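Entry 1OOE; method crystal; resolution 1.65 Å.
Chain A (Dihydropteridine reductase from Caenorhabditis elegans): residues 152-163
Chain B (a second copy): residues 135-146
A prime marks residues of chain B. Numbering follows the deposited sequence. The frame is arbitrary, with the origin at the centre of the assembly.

Chain A 152-163: HLTSSLAAKDSG
Chain B (135-146) GPTPSMIGYGMA

Contacts between copies of one protein often pair a small apolar centre with a few hydrogen bonds, and dihydropteridine reductase from Caenorhabditis elegans offers a compact example. Helix 152-158 of one chain faces helix 141-146 of the other, their axes approaching to 9.1 Å and their N-to-C directions 149° apart, so the two run roughly antiparallel. The CA atoms set the register: His152 lies nearest Met145′ (5.7 Å), Ser156 nearest Pro136′ (4.4 Å) and Ser162 nearest Pro138′ (4.5 Å).

At the apolar centre is Ile141′, the first residue of its helix. Its CA-to-CB bond points sideways, but an m,t rotamer brings the end of the side chain closer to the partner. Its CG2 packs 3.4 Å from CD1 of Leu153 (t,p), and its CD1 lies 4.0 Å from CD2 of Leu157. Leu157 starts away from the contact and reaches back in an m,t rotamer. One helical turn beyond Ile141′, Met145′ (m,t,m) places SD 3.9 Å from CB of Leu153.

Toward the C-terminal end of the first helix, packing is increasingly against prolines: CB of Pro136′ lies 3.5 Å from O of Ser155 and 4.1 Å from CB of Ala159. The type II turn from Ala159 to Ser162, with Lys160 at phi/psi -65/140 and Asp161 at 61/38, packs against Pro138′. CB of Pro138′ sits 3.6 Å from the helix carbonyl O of Ser156, 3.6 Å from O of Lys160 and 3.9 Å from CA of Ser162, while its CG lies 3.9 Å from CB of Ala159. Pro138′ itself belongs to a type I turn, Thr137′ to Met140′, closed by a 3.1 Å hydrogen bond from Met140′ N to Thr137′ O; Met140′ then occupies the N-cap position of the helix.

The polar edge is built around His152 and Ser156, one helical turn apart. His152 (chi1 t, chi2 -88°) donates from NE2 to O of Gly135′ at 2.9 Å, near the plane of its ring. Over one ring face lies the carbonyl O of Gly144′. The absence of a side chain there matters: an ideal CB on Gly144′ would stand 2.7 Å from CE1 of His152 and 2.0 Å from OG1 of Thr137′, clashing with both.

Ser156 (m) accepts a hydrogen bond from the backbone, Thr137′ N to Ser156 OG, at 2.9 Å and a nearly straight 162°. A single water joins the two sides, 2.7 Å from ND1 of His152, 2.7 Å from OG of Ser156, and donating to O of Ile141′ at 3.0 Å. It thus links the polar edge back to the residue that anchors the apolar centre.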

# COMPACT_ATOMS: atom_id res chain seq x y z
N HIS A 152 5.20 1.58 -5.15
CA HIS A 152 5.64 2.87 -4.63
C HIS A 152 6.96 2.72 -3.87
O HIS A 152 7.86 3.56 -3.99
CB HIS A 152 4.59 3.51 -3.71
CG HIS A 152 4.91 4.92 -3.35
ND1 HIS A 152 5.69 5.25 -2.25
CD2 HIS A 152 4.68 6.08 -4.00
CE1 HIS A 152 5.93 6.55 -2.26
NE2 HIS A 152 5.32 7.08 -3.31
N LEU A 153 7.07 1.63 -3.11
CA LEU A 153 8.28 1.34 -2.34
C LEU A 153 9.46 1.30 -3.30
O LEU A 153 10.54 1.80 -3.00
CB LEU A 153 8.13 -0.02 -1.64
CG LEU A 153 9.39 -0.66 -1.04
CD1 LEU A 153 9.98 0.24 0.03
CD2 LEU A 153 9.04 -2.01 -0.45
N THR A 154 9.23 0.69 -4.46
CA THR A 154 10.26 0.60 -5.48
C THR A 154 10.77 1.98 -5.88
O THR A 154 11.98 2.20 -5.99
CB THR A 154 9.71 -0.14 -6.72
OG1 THR A 154 9.37 -1.48 -6.34
CG2 THR A 154 10.75 -0.18 -7.83
N SER A 155 9.84 2.92 -6.10
CA SER A 155 10.25 4.26 -6.50
C SER A 155 11.01 4.99 -5.40
O SER A 155 11.97 5.70 -5.68
CB SER A 155 9.04 5.10 -6.95
OG SER A 155 8.22 5.51 -5.86
N SER A 156 10.61 4.79 -4.15
CA SER A 156 11.29 5.44 -3.03
C SER A 156 12.71 4.88 -2.84
O SER A 156 13.64 5.64 -2.57
CB SER A 156 10.50 5.26 -1.74
OG SER A 156 9.28 5.98 -1.79
N LEU A 157 12.87 3.57 -2.99
CA LEU A 157 14.19 2.95 -2.82
C LEU A 157 15.19 3.36 -3.91
O LEU A 157 16.39 3.47 -3.64
CB LEU A 157 14.04 1.42 -2.81
CG LEU A 157 13.26 0.82 -1.64
CD1 LEU A 157 13.04 -0.66 -1.89
CD2 LEU A 157 14.01 1.04 -0.33
N ALA A 158 14.70 3.58 -5.12
CA ALA A 158 15.57 3.97 -6.22
C ALA A 158 16.06 5.40 -6.09
O ALA A 158 17.07 5.78 -6.68
CB ALA A 158 14.84 3.79 -7.55
N ALA A 159 15.34 6.20 -5.31
CA ALA A 159 15.68 7.60 -5.09
C ALA A 159 16.90 7.77 -4.20
O ALA A 159 17.31 6.86 -3.48
CB ALA A 159 14.49 8.35 -4.51
N LYS A 160 17.47 8.97 -4.25
CA LYS A 160 18.65 9.31 -3.46
C LYS A 160 18.37 9.29 -1.96
O LYS A 160 17.31 9.74 -1.52
CB LYS A 160 19.16 10.69 -3.88
CG LYS A 160 20.46 11.11 -3.24
CD LYS A 160 20.92 12.45 -3.79
CE LYS A 160 22.21 12.89 -3.13
NZ LYS A 160 22.05 13.00 -1.65
N ASP A 161 19.32 8.77 -1.20
CA ASP A 161 19.24 8.68 0.26
C ASP A 161 18.08 7.83 0.78
O ASP A 161 17.47 8.15 1.81
CB ASP A 161 19.17 10.07 0.87
CG ASP A 161 20.41 10.89 0.59
OD1 ASP A 161 21.53 10.34 0.73
OD2 ASP A 161 20.28 12.08 0.24
N SER A 162 17.79 6.74 0.09
CA SER A 162 16.72 5.83 0.50
C SER A 162 17.27 4.84 1.51
O SER A 162 16.53 4.23 2.27
CB SER A 162 16.21 5.05 -0.70
OG SER A 162 17.19 4.10 -1.10
N GLY A 163 18.59 4.68 1.51
CA GLY A 163 19.22 3.75 2.42
C GLY A 163 19.96 2.64 1.69
O GLY A 163 20.79 1.95 2.28
N GLY B 135 4.88 10.97 -5.72
CA GLY B 135 6.24 10.78 -6.20
C GLY B 135 7.04 9.99 -5.18
O GLY B 135 6.51 9.62 -4.14
N PRO B 136 8.33 9.71 -5.45
CA PRO B 136 9.15 8.95 -4.49
C PRO B 136 9.25 9.66 -3.13
O PRO B 136 9.29 10.89 -3.07
CB PRO B 136 10.50 8.86 -5.19
CG PRO B 136 10.15 8.91 -6.65
CD PRO B 136 9.08 9.98 -6.69
N THR B 137 9.29 8.88 -2.05
CA THR B 137 9.41 9.45 -0.71
C THR B 137 10.48 8.72 0.10
O THR B 137 10.20 8.08 1.10
CB THR B 137 8.06 9.38 0.08
OG1 THR B 137 7.61 8.02 0.18
CG2 THR B 137 6.99 10.22 -0.61
N PRO B 138 11.75 8.82 -0.34
CA PRO B 138 12.85 8.14 0.35
C PRO B 138 13.03 8.47 1.83
O PRO B 138 13.56 7.64 2.58
CB PRO B 138 14.07 8.53 -0.48
CG PRO B 138 13.68 9.87 -1.06
CD PRO B 138 12.25 9.62 -1.47
N SER B 139 12.61 9.65 2.26
CA SER B 139 12.77 10.04 3.66
C SER B 139 11.63 9.59 4.57
O SER B 139 11.71 9.73 5.79
CB SER B 139 12.94 11.57 3.78
OG SER B 139 11.71 12.24 3.59
N MET B 140 10.57 9.06 3.98
CA MET B 140 9.40 8.58 4.73
C MET B 140 8.74 7.49 3.90
O MET B 140 7.59 7.60 3.48
CB MET B 140 8.43 9.74 4.99
CG MET B 140 8.08 10.56 3.76
SD MET B 140 7.18 12.06 4.20
CE MET B 140 6.21 12.34 2.73
N ILE B 141 9.50 6.42 3.69
CA ILE B 141 9.06 5.30 2.86
C ILE B 141 7.76 4.62 3.30
O ILE B 141 6.91 4.33 2.45
CB ILE B 141 10.20 4.28 2.74
CG1 ILE B 141 11.41 4.95 2.08
CG2 ILE B 141 9.76 3.09 1.89
CD1 ILE B 141 12.61 4.05 1.87
N GLY B 142 7.61 4.37 4.59
CA GLY B 142 6.39 3.72 5.06
C GLY B 142 5.15 4.56 4.80
O GLY B 142 4.11 4.04 4.38
N TYR B 143 5.25 5.86 5.07
CA TYR B 143 4.13 6.77 4.85
C TYR B 143 3.76 6.77 3.37
O TYR B 143 2.59 6.72 3.01
CB TYR B 143 4.52 8.18 5.29
CG TYR B 143 3.44 9.22 5.12
CD1 TYR B 143 2.32 9.24 5.96
CD2 TYR B 143 3.55 10.22 4.16
CE1 TYR B 143 1.34 10.23 5.83
CE2 TYR B 143 2.58 11.21 4.03
CZ TYR B 143 1.48 11.21 4.87
OH TYR B 143 0.52 12.19 4.75
N GLY B 144 4.79 6.83 2.52
CA GLY B 144 4.58 6.84 1.09
C GLY B 144 3.87 5.60 0.59
O GLY B 144 2.95 5.70 -0.22
N MET B 145 4.29 4.43 1.08
CA MET B 145 3.69 3.14 0.69
C MET B 145 2.22 3.08 1.06
O MET B 145 1.38 2.70 0.25
CB MET B 145 4.35 1.98 1.43
CG MET B 145 5.79 1.73 1.13
SD MET B 145 6.16 0.07 1.70
CE MET B 145 6.00 0.23 3.48
N ALA B 146 1.94 3.41 2.31
CA ALA B 146 0.58 3.39 2.84
C ALA B 146 -0.33 4.31 2.05
O ALA B 146 -1.43 3.92 1.64
CB ALA B 146 0.58 3.78 4.31
O HOH W 1 7.57 4.33 -0.48